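Local atomic coordinates of cytochrome P450 CYP260B1 (Sorangium cellulosum, PDB entry 5HIW), a protein that belongs to the bacterial cytochromes P450, mainly helical proteins that hold a haem group, protoporphyrin IX with iron, in a buried pocket. Residues A46-V51 / L299-I304; E56-R61 / R284-G289; R280-E285 / A295-Y300. All blocks are in the same frame, centred on the assembly; numbering follows the deposited sequence.

Contact 1: A46-V51 / L299-I304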
loop_
_atom_site.group_PDB
_atom_site.type_symbol
_atom_site.label_atom_id
_atom_site.label_comp_id
_atom_site.label_asym_id
_atom_site.label_seq_id
_atom_site.Cartn_x
_atom_site.Cartn_y
_atom_site.Cartn_z
ATOM N N ALA A 46 2.484 -19.559 7.499
ATOM C CA ALA A 46 1.684 -20.044 8.615
ATOM C C ALA A 46 2.013 -19.384 9.919
ATOM O O ALA A 46 1.121 -19.160 10.720
ATOM C CB ALA A 46 1.811 -21.583 8.750
ATOM N N ASP A 47 3.296 -19.047 10.146
ATOM C CA ASP A 47 3.675 -18.323 11.330
ATOM C C ASP A 47 3.234 -16.864 11.268
ATOM O O ASP A 47 2.770 -16.311 12.277
ATOM C CB ASP A 47 5.174 -18.375 11.522
ATOM C CG ASP A 47 5.697 -19.828 11.767
ATOM O OD1 ASP A 47 4.908 -20.610 12.306
ATOM O OD2 ASP A 47 6.876 -20.133 11.478
ATOM N N VAL A 48 3.307 -16.280 10.093
ATOM C CA VAL A 48 2.870 -14.906 9.959
ATOM C C VAL A 48 1.328 -14.800 10.222
ATOM O O VAL A 48 0.883 -13.984 10.995
ATOM C CB VAL A 48 3.216 -14.309 8.568
ATOM C CG1 VAL A 48 2.513 -12.940 8.404
ATOM C CG2 VAL A 48 4.725 -14.128 8.436
ATOM N N VAL A 49 0.554 -15.678 9.615
ATOM C CA VAL A 49 -0.912 -15.717 9.827
ATOM C C VAL A 49 -1.266 -15.929 11.276
ATOM O O VAL A 49 -2.155 -15.251 11.831
ATOM C CB VAL A 49 -1.520 -16.746 8.896
ATOM C CG1 VAL A 49 -2.972 -17.047 9.228
ATOM C CG2 VAL A 49 -1.359 -16.275 7.415
ATOM N N ALA A 50 -0.548 -16.855 11.922
ATOM C CA ALA A 50 -0.738 -17.064 13.383
ATOM C C ALA A 50 -0.494 -15.806 14.221
ATOM O O ALA A 50 -1.270 -15.479 15.156
ATOM C CB ALA A 50 0.169 -18.232 13.843
ATOM N N VAL A 51 0.613 -15.084 13.955
ATOM C CA VAL A 51 0.883 -13.843 14.660
ATOM C C VAL A 51 -0.243 -12.875 14.411
ATOM O O VAL A 51 -0.695 -12.215 15.359
ATOM C CB VAL A 51 2.201 -13.155 14.240
ATOM C CG1 VAL A 51 2.308 -11.773 14.850
ATOM C CG2 VAL A 51 3.386 -14.020 14.694
ATOM N N LEU A 299 8.766 -7.106 16.351
ATOM C CA LEU A 299 8.751 -8.238 15.412
ATOM C C LEU A 299 8.284 -7.795 14.026
ATOM O O LEU A 299 7.272 -7.094 13.916
ATOM C CB LEU A 299 7.834 -9.290 15.961
ATOM C CG LEU A 299 7.806 -10.652 15.340
ATOM C CD1 LEU A 299 9.186 -11.341 15.500
ATOM C CD2 LEU A 299 6.712 -11.498 15.946
ATOM N N TYR A 300 9.056 -8.140 12.984
ATOM C CA TYR A 300 8.718 -7.837 11.635
ATOM C C TYR A 300 8.176 -9.089 10.937
ATOM O O TYR A 300 8.826 -10.171 10.901
ATOM C CB TYR A 300 9.951 -7.256 10.919
ATOM C CG TYR A 300 9.804 -6.784 9.475
ATOM C CD1 TYR A 300 9.889 -7.641 8.410
ATOM C CD2 TYR A 300 9.567 -5.482 9.213
ATOM C CE1 TYR A 300 9.762 -7.172 7.104
ATOM C CE2 TYR A 300 9.452 -5.004 7.931
ATOM C CZ TYR A 300 9.594 -5.820 6.894
ATOM O OH TYR A 300 9.452 -5.341 5.630
ATOM N N LEU A 301 7.041 -8.919 10.265
ATOM C CA LEU A 301 6.375 -10.035 9.542
ATOM C C LEU A 301 6.523 -9.861 8.050
ATOM O O LEU A 301 6.152 -8.814 7.507
ATOM C CB LEU A 301 4.881 -10.066 9.893
ATOM C CG LEU A 301 4.495 -10.028 11.371
ATOM C CD1 LEU A 301 2.989 -10.051 11.574
ATOM C CD2 LEU A 301 5.078 -11.271 12.017
ATOM N N SER A 302 7.137 -10.829 7.373
ATOM C CA SER A 302 7.236 -10.795 5.951
ATOM C C SER A 302 5.865 -11.050 5.309
ATOM O O SER A 302 5.206 -12.049 5.579
ATOM C CB SER A 302 8.163 -11.866 5.397
ATOM O OG SER A 302 8.186 -11.811 3.958
ATOM N N LEU A 303 5.444 -10.123 4.486
ATOM C CA LEU A 303 4.208 -10.273 3.723
ATOM C C LEU A 303 4.499 -10.792 2.330
ATOM O O LEU A 303 3.601 -10.882 1.524
ATOM C CB LEU A 303 3.453 -8.956 3.714
ATOM C CG LEU A 303 3.068 -8.389 5.068
ATOM C CD1 LEU A 303 2.367 -7.021 4.987
ATOM C CD2 LEU A 303 2.207 -9.266 5.928
ATOM N N ILE A 304 5.776 -11.141 2.029
ATOM C CA ILE A 304 6.158 -11.666 0.733
ATOM C C ILE A 304 6.487 -13.178 0.702
ATOM O O ILE A 304 6.235 -13.827 -0.298
ATOM C CB ILE A 304 7.352 -10.829 0.135
ATOM C CG1 ILE A 304 6.854 -9.416 -0.311
ATOM C CG2 ILE A 304 8.069 -11.483 -1.044
ATOM C CD1 ILE A 304 7.883 -8.318 -0.557
#
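V51 and L301 meet in the tightest apolar part of this helix-on-sheet contact. V51 CG1 lies 3.8 Å from L301 CD1 and 4.0 Å from L301 CD2, so both tips of the leucine fork reach one valine methyl. The first torsion of L301 (chi1 -50°) sets CG beside the backbone N, and from there the fork lies against V51, the two side chains crossing obliquely. One turn earlier on the helix, V48 CG1 rests 4.0 Å from L301 CB, at the base of the leucine side chain, whereas V51 meets the branch ends. Fainter touches extend the seam both ways: V51 CG2 to L299 CD2, and V48 CG1 to L303 CD2, each at 4.4 Å. The elements joined are helix 45-53, which corresponds to helix B of the P450 fold, and strand 298-302 of the mixed sheet usually called β1. The axes of 46-51 and 299-302 approach to 8.6 Å, with 125° between their N-to-C directions, and the helix presents V48 and V51 from successive turns. L303, just past the strand, also touches the haem. Polar groups play a lesser role, for no hydrogen bond joins the two segments. The second branch of V48, CG2, comes 3.6 Å from the backbone oxygen S302 O. S302 OG turns to its own chain, accepting from I304 N at 3.2 Å in an ST turn and bonding also with A305 N.

Contact 2: E56-R61 / R284-G289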
loop_
_atom_site.group_PDB
_atom_site.type_symbol
_atom_site.label_atom_id
_atom_site.label_comp_id
_atom_site.label_asym_id
_atom_site.label_seq_id
_atom_site.Cartn_x
_atom_site.Cartn_y
_atom_site.Cartn_z
ATOM N N GLU A 56 -3.763 -10.020 20.814
ATOM C CA GLU A 56 -3.594 -9.685 22.225
ATOM C C GLU A 56 -2.146 -9.885 22.588
ATOM O O GLU A 56 -1.607 -9.079 23.296
ATOM C CB GLU A 56 -4.490 -10.558 23.155
ATOM C CG GLU A 56 -5.986 -10.259 23.047
ATOM C CD GLU A 56 -6.390 -8.791 23.257
ATOM O OE1 GLU A 56 -6.229 -8.246 24.382
ATOM O OE2 GLU A 56 -6.913 -8.185 22.284
ATOM N N THR A 57 -1.526 -10.939 22.078
ATOM C CA THR A 57 -0.108 -11.176 22.326
ATOM C C THR A 57 0.749 -10.284 21.412
ATOM O O THR A 57 1.766 -9.768 21.829
ATOM C CB THR A 57 0.245 -12.628 22.030
ATOM O OG1 THR A 57 -0.639 -13.499 22.744
ATOM C CG2 THR A 57 1.707 -12.898 22.386
ATOM N N PHE A 58 0.321 -10.114 20.150
ATOM C CA PHE A 58 1.126 -9.369 19.178
ATOM C C PHE A 58 0.357 -8.095 18.806
ATOM O O PHE A 58 -0.550 -8.140 17.995
ATOM C CB PHE A 58 1.415 -10.277 17.975
ATOM C CG PHE A 58 2.089 -11.598 18.338
ATOM C CD1 PHE A 58 3.456 -11.658 18.662
ATOM C CD2 PHE A 58 1.384 -12.776 18.295
ATOM C CE1 PHE A 58 4.068 -12.897 18.942
ATOM C CE2 PHE A 58 1.990 -14.018 18.602
ATOM C CZ PHE A 58 3.341 -14.059 18.914
ATOM N N SER A 59 0.609 -7.010 19.517
ATOM C CA SER A 59 -0.179 -5.800 19.306
ATOM C C SER A 59 0.384 -4.858 18.253
ATOM O O SER A 59 1.473 -5.057 17.691
ATOM C CB SER A 59 -0.303 -5.034 20.621
ATOM O OG SER A 59 0.940 -4.519 20.974
ATOM N N THR A 60 -0.284 -3.740 18.085
ATOM C CA THR A 60 0.183 -2.673 17.219
ATOM C C THR A 60 0.784 -1.501 18.019
ATOM O O THR A 60 0.805 -0.357 17.578
ATOM C CB THR A 60 -0.941 -2.238 16.251
ATOM O OG1 THR A 60 -2.159 -1.988 16.956
ATOM C CG2 THR A 60 -1.158 -3.291 15.176
ATOM N N ARG A 61 1.230 -1.786 19.227
ATOM C CA ARG A 61 1.715 -0.718 20.126
ATOM C C ARG A 61 2.803 0.142 19.485
ATOM O O ARG A 61 2.828 1.358 19.688
ATOM C CB ARG A 61 2.252 -1.370 21.433
ATOM C CG ARG A 61 2.767 -0.364 22.483
ATOM C CD ARG A 61 3.522 -1.066 23.567
ATOM N NE ARG A 61 2.618 -1.828 24.371
ATOM C CZ ARG A 61 1.957 -1.332 25.424
ATOM N NH1 ARG A 61 2.084 -0.059 25.781
ATOM N NH2 ARG A 61 1.150 -2.113 26.102
ATOM N N ARG A 284 3.542 -10.250 25.633
ATOM C CA ARG A 284 3.937 -11.276 26.607
ATOM C C ARG A 284 4.836 -12.307 25.926
ATOM O O ARG A 284 4.665 -12.622 24.755
ATOM C CB ARG A 284 2.707 -11.953 27.240
ATOM C CG ARG A 284 2.246 -13.253 26.572
ATOM C CD ARG A 284 0.900 -13.682 27.118
ATOM N NE ARG A 284 0.199 -14.545 26.188
ATOM C CZ ARG A 284 -1.022 -15.021 26.383
ATOM N NH1 ARG A 284 -1.705 -14.695 27.485
ATOM N NH2 ARG A 284 -1.568 -15.815 25.474
ATOM N N GLU A 285 5.832 -12.829 26.644
ATOM C CA GLU A 285 6.753 -13.791 26.015
ATOM C C GLU A 285 6.024 -14.832 25.178
ATOM O O GLU A 285 5.010 -15.413 25.591
ATOM C CB GLU A 285 7.645 -14.515 27.044
ATOM C CG GLU A 285 8.496 -15.653 26.472
ATOM C CD GLU A 285 9.003 -16.617 27.536
ATOM O OE1 GLU A 285 9.844 -16.166 28.346
ATOM O OE2 GLU A 285 8.574 -17.816 27.546
ATOM N N ALA A 286 6.557 -15.113 23.998
ATOM C CA ALA A 286 5.914 -16.116 23.184
ATOM C C ALA A 286 6.969 -16.797 22.390
ATOM O O ALA A 286 8.132 -16.347 22.330
ATOM C CB ALA A 286 4.821 -15.496 22.264
ATOM N N THR A 287 6.569 -17.903 21.798
ATOM C CA THR A 287 7.431 -18.669 20.921
ATOM C C THR A 287 6.785 -18.859 19.546
ATOM O O THR A 287 5.616 -19.171 19.431
ATOM C CB THR A 287 7.761 -20.051 21.543
ATOM O OG1 THR A 287 8.686 -20.749 20.700
ATOM C CG2 THR A 287 6.480 -20.897 21.758
ATOM N N ILE A 288 7.582 -18.664 18.496
ATOM C CA ILE A 288 7.094 -18.803 17.133
ATOM C C ILE A 288 8.244 -19.470 16.440
ATOM O O ILE A 288 9.401 -19.032 16.563
ATOM C CB ILE A 288 6.869 -17.410 16.457
ATOM C CG1 ILE A 288 5.794 -16.561 17.164
ATOM C CG2 ILE A 288 6.534 -17.593 14.970
ATOM C CD1 ILE A 288 4.384 -17.113 17.090
ATOM N N GLY A 289 7.941 -20.480 15.663
ATOM C CA GLY A 289 8.968 -21.271 15.007
ATOM C C GLY A 289 10.122 -21.622 15.896
ATOM O O GLY A 289 11.241 -21.719 15.392
#
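T57 OG1 is held by a hydrogen bond to D54 OD2, just before its own segment, while R284 approaches it from across the contact. In fold terms, the contact sets strand 58-59, the outermost strand at one end of the β1 sheet of P450s, against strand 286-288 of the small hairpin 286-293. The guanidinium of R284 lies oblique to T57 OG1, with R284 NE 3.7 Å from that oxygen, too distant to count as hydrogen-bonded. The arginine has two deposited conformers and touches a crystal neighbour, so this approach is doubtful. The firmer part is apolar. F58 CG is anti to the carbonyl carbon (chi1 -56°), and the ring extends from there toward the hairpin. F58 and I288 meet tip to tip, with F58 CZ 3.7 Å from I288 CD1, while A286 CB comes 3.9 Å from the same ring carbon. On one face of the ring lies T57's methyl, CG2, 3.9 Å above the plane and over its centre. The same methyl, T57 CG2, also touches A286 CB, at 4.1 Å.

Contact 3: R280-E285 / A295-Y300. With HEM (protoporphyrin IX containing Fe), chain B.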
loop_
_atom_site.group_PDB
_atom_site.type_symbol
_atom_site.label_atom_id
_atom_site.label_comp_id
_atom_site.label_asym_id
_atom_site.label_seq_id
_atom_site.Cartn_x
_atom_site.Cartn_y
_atom_site.Cartn_z
ATOM N N ARG A 280 4.842 -5.876 14.620
ATOM C CA ARG A 280 4.072 -6.131 15.876
ATOM C C ARG A 280 4.960 -6.017 17.129
ATOM O O ARG A 280 6.204 -6.098 17.030
ATOM C CB ARG A 280 3.445 -7.510 15.792
ATOM C CG ARG A 280 2.411 -7.694 14.647
ATOM C CD ARG A 280 1.145 -6.923 15.012
ATOM N NE ARG A 280 0.005 -7.028 14.123
ATOM C CZ ARG A 280 -0.238 -6.244 13.055
ATOM N NH1 ARG A 280 -1.332 -6.420 12.351
ATOM N NH2 ARG A 280 0.658 -5.349 12.666
ATOM N N PHE A 281 4.297 -5.809 18.261
ATOM C CA PHE A 281 4.895 -5.596 19.596
ATOM C C PHE A 281 4.526 -6.806 20.427
ATOM O O PHE A 281 3.363 -7.197 20.473
ATOM C CB PHE A 281 4.393 -4.333 20.241
ATOM C CG PHE A 281 4.988 -4.112 21.632
ATOM C CD1 PHE A 281 4.402 -4.718 22.753
ATOM C CD2 PHE A 281 6.194 -3.432 21.789
ATOM C CE1 PHE A 281 4.960 -4.593 24.022
ATOM C CE2 PHE A 281 6.746 -3.267 23.073
ATOM C CZ PHE A 281 6.140 -3.865 24.174
ATOM N N VAL A 282 5.540 -7.466 21.030
ATOM C CA VAL A 282 5.275 -8.730 21.740
ATOM C C VAL A 282 4.923 -8.381 23.181
ATOM O O VAL A 282 5.785 -7.929 23.920
ATOM C CB VAL A 282 6.477 -9.651 21.681
ATOM C CG1 VAL A 282 6.187 -10.928 22.357
ATOM C CG2 VAL A 282 6.833 -9.933 20.244
ATOM N N GLU A 283 3.644 -8.519 23.521
ATOM C CA GLU A 283 3.099 -8.019 24.779
ATOM C C GLU A 283 3.435 -8.982 25.935
ATOM O O GLU A 283 3.583 -8.566 27.047
ATOM C CB GLU A 283 1.577 -7.833 24.645
ATOM C CG GLU A 283 1.129 -6.670 23.737
ATOM C CD GLU A 283 1.374 -5.297 24.310
ATOM O OE1 GLU A 283 1.669 -5.279 25.513
ATOM O OE2 GLU A 283 1.261 -4.222 23.608
ATOM N N ARG A 284 3.542 -10.250 25.633
ATOM C CA ARG A 284 3.937 -11.276 26.607
ATOM C C ARG A 284 4.836 -12.307 25.926
ATOM O O ARG A 284 4.665 -12.622 24.755
ATOM C CB ARG A 284 2.707 -11.953 27.240
ATOM C CG ARG A 284 2.246 -13.253 26.572
ATOM C CD ARG A 284 0.900 -13.682 27.118
ATOM N NE ARG A 284 0.199 -14.545 26.188
ATOM C CZ ARG A 284 -1.022 -15.021 26.383
ATOM N NH1 ARG A 284 -1.705 -14.695 27.485
ATOM N NH2 ARG A 284 -1.568 -15.815 25.474
ATOM N N GLU A 285 5.832 -12.829 26.644
ATOM C CA GLU A 285 6.753 -13.791 26.015
ATOM C C GLU A 285 6.024 -14.832 25.178
ATOM O O GLU A 285 5.010 -15.413 25.591
ATOM C CB GLU A 285 7.645 -14.515 27.044
ATOM C CG GLU A 285 8.496 -15.653 26.472
ATOM C CD GLU A 285 9.003 -16.617 27.536
ATOM O OE1 GLU A 285 9.844 -16.166 28.346
ATOM O OE2 GLU A 285 8.574 -17.816 27.546
ATOM N N ALA A 295 8.761 -10.710 25.938
ATOM C CA ALA A 295 7.909 -9.518 26.096
ATOM C C ALA A 295 8.729 -8.289 25.744
ATOM O O ALA A 295 9.879 -8.180 26.129
ATOM C CB ALA A 295 7.358 -9.417 27.506
ATOM N N GLY A 296 8.187 -7.370 24.971
ATOM C CA GLY A 296 8.909 -6.153 24.609
ATOM C C GLY A 296 9.661 -6.179 23.264
ATOM O O GLY A 296 10.079 -5.177 22.796
ATOM N N THR A 297 9.729 -7.321 22.614
ATOM C CA THR A 297 10.344 -7.435 21.302
ATOM C C THR A 297 9.535 -6.727 20.218
ATOM O O THR A 297 8.320 -6.795 20.218
ATOM C CB THR A 297 10.374 -8.895 20.900
ATOM O OG1 THR A 297 11.002 -9.656 21.934
ATOM C CG2 THR A 297 11.090 -9.106 19.546
ATOM N N ILE A 298 10.222 -6.068 19.301
ATOM C CA ILE A 298 9.613 -5.565 18.056
ATOM C C ILE A 298 9.859 -6.582 16.925
ATOM O O ILE A 298 11.027 -6.895 16.610
ATOM C CB ILE A 298 10.190 -4.210 17.686
ATOM C CG1 ILE A 298 9.939 -3.205 18.844
ATOM C CG2 ILE A 298 9.591 -3.736 16.372
ATOM C CD1 ILE A 298 10.452 -1.785 18.598
ATOM N N LEU A 299 8.766 -7.106 16.351
ATOM C CA LEU A 299 8.751 -8.238 15.412
ATOM C C LEU A 299 8.284 -7.795 14.026
ATOM O O LEU A 299 7.272 -7.094 13.916
ATOM C CB LEU A 299 7.834 -9.290 15.961
ATOM C CG LEU A 299 7.806 -10.652 15.340
ATOM C CD1 LEU A 299 9.186 -11.341 15.500
ATOM C CD2 LEU A 299 6.712 -11.498 15.946
ATOM N N TYR A 300 9.056 -8.140 12.984
ATOM C CA TYR A 300 8.718 -7.837 11.635
ATOM C C TYR A 300 8.176 -9.089 10.937
ATOM O O TYR A 300 8.826 -10.171 10.901
ATOM C CB TYR A 300 9.951 -7.256 10.919
ATOM C CG TYR A 300 9.804 -6.784 9.475
ATOM C CD1 TYR A 300 9.889 -7.641 8.410
ATOM C CD2 TYR A 300 9.567 -5.482 9.213
ATOM C CE1 TYR A 300 9.762 -7.172 7.104
ATOM C CE2 TYR A 300 9.452 -5.004 7.931
ATOM C CZ TYR A 300 9.594 -5.820 6.894
ATOM O OH TYR A 300 9.452 -5.341 5.630
HETATM C CHA HEM B . -3.901 -1.347 6.908
HETATM C CHB HEM B . -1.405 -2.388 2.868
HETATM C CHC HEM B . -3.969 0.864 0.442
HETATM C CHD HEM B . -5.668 2.478 4.621
HETATM C C1A HEM B . -3.057 -1.965 6.030
HETATM C C2A HEM B . -2.190 -3.051 6.328
HETATM C C3A HEM B . -1.514 -3.373 5.181
HETATM C C4A HEM B . -1.878 -2.397 4.196
HETATM C CMA HEM B . -0.451 -4.481 5.036
HETATM C CAA HEM B . -2.143 -3.827 7.639
HETATM C CBA HEM B . -1.302 -3.056 8.670
HETATM C CGA HEM B . -0.997 -3.869 9.881
HETATM O O1A HEM B . -1.651 -4.939 10.111
HETATM O O2A HEM B . 0.026 -3.600 10.558
HETATM C C1B HEM B . -1.834 -1.580 1.885
HETATM C C2B HEM B . -1.410 -1.737 0.521
HETATM C C3B HEM B . -2.165 -0.809 -0.169
HETATM C C4B HEM B . -3.005 -0.080 0.784
HETATM C CMB HEM B . -0.336 -2.649 -0.101
HETATM C CAB HEM B . -1.991 -0.613 -1.588
HETATM C CBB HEM B . -2.360 0.366 -2.345
HETATM C C1C HEM B . -4.682 1.606 1.383
HETATM C C2C HEM B . -5.576 2.658 1.005
HETATM C C3C HEM B . -6.046 3.116 2.205
HETATM C C4C HEM B . -5.421 2.398 3.267
HETATM C CMC HEM B . -5.796 3.017 -0.446
HETATM C CAC HEM B . -7.030 4.191 2.440
HETATM C CBC HEM B . -7.971 4.454 1.546
HETATM C C1D HEM B . -5.300 1.521 5.559
HETATM C C2D HEM B . -5.754 1.670 6.968
HETATM C C3D HEM B . -5.262 0.620 7.612
HETATM C C4D HEM B . -4.551 -0.172 6.597
HETATM C CMD HEM B . -6.526 2.822 7.581
HETATM C CAD HEM B . -5.481 0.219 9.081
HETATM C CBD HEM B . -6.671 -0.720 9.138
HETATM C CGD HEM B . -7.013 -1.164 10.567
HETATM O O1D HEM B . -6.166 -1.125 11.511
HETATM O O2D HEM B . -8.177 -1.609 10.844
HETATM N NA HEM B . -2.852 -1.596 4.683
HETATM N NB HEM B . -2.854 -0.694 1.953
HETATM N NC HEM B . -4.636 1.411 2.693
HETATM N ND HEM B . -4.556 0.402 5.388
HETATM FE FE HEM B . -3.755 -0.152 3.708
HETATM O O HOH W 1 -1.981 1.223 4.187
#
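R280 grips one haem propionate with two nearly straight hydrogen bonds, R280 NH1 to HEM O1A at 2.7 Å and R280 NH2 to HEM O2A at 2.8 Å. The two terminal nitrogens thus each donate to a different carboxylate oxygen, with the carboxylate carbon CGA in the guanidinium plane, at its edge. A bend at chi2 (-72°) places CD to one side and turns the chain away from the sheet. H336, Y63, H80 and R84 also hydrogen-bond to the haem, whose iron is bound by a water and by one further atom from outside the two segments.

Behind this grip, the strands are stitched by backbone bonds. R280 and L299 form a hydrogen-bonded antiparallel pair, with R280 N to L299 O and L299 N to R280 O both at 2.8 Å, and F281 with I298 is the non-hydrogen-bonded pair beside it. At V282 the regular pattern gives way: V282 N donates to T297 O at 3.0 Å, whereas V282 O accepts from G296 N at 2.7 Å. Two residues thus face one, with G296 at positive phi (95°), the geometry of a G1 beta bulge.

Packing follows from this register. V282 and T297 lie side by side, V282 CG2 3.7 Å from T297 CB, and F281 CZ reaches 3.6 Å from G296 CA where glycine leaves the backbone bare. A295 CB sits against the backbone of E283 and E285. An arginine on a β1 strand holding a haem propionate is a familiar feature of the P450 haem site.

In the fold
The three contacts illustrate how chemistry follows position around a single sheet. Contact 1 is wholly buried and apolar, whereas contacts 2 and 3 lie farther from the chain's centre and are only partly buried. Contacts 1 and 3 share strand 298-302, one using its helix-facing side chains and the other its backbone edge; R280 CG of contact 3 packs on V51 and L301 of contact 1. Contacts 2 and 3 share R284 and E285, and strand 58-59 pairs with strand 277-282 on the side away from strand 298-302. Contact 2 joins contact 1 through F58 and I288, which both pack on V51. Strong polar bonding across the segments is confined to contact 3.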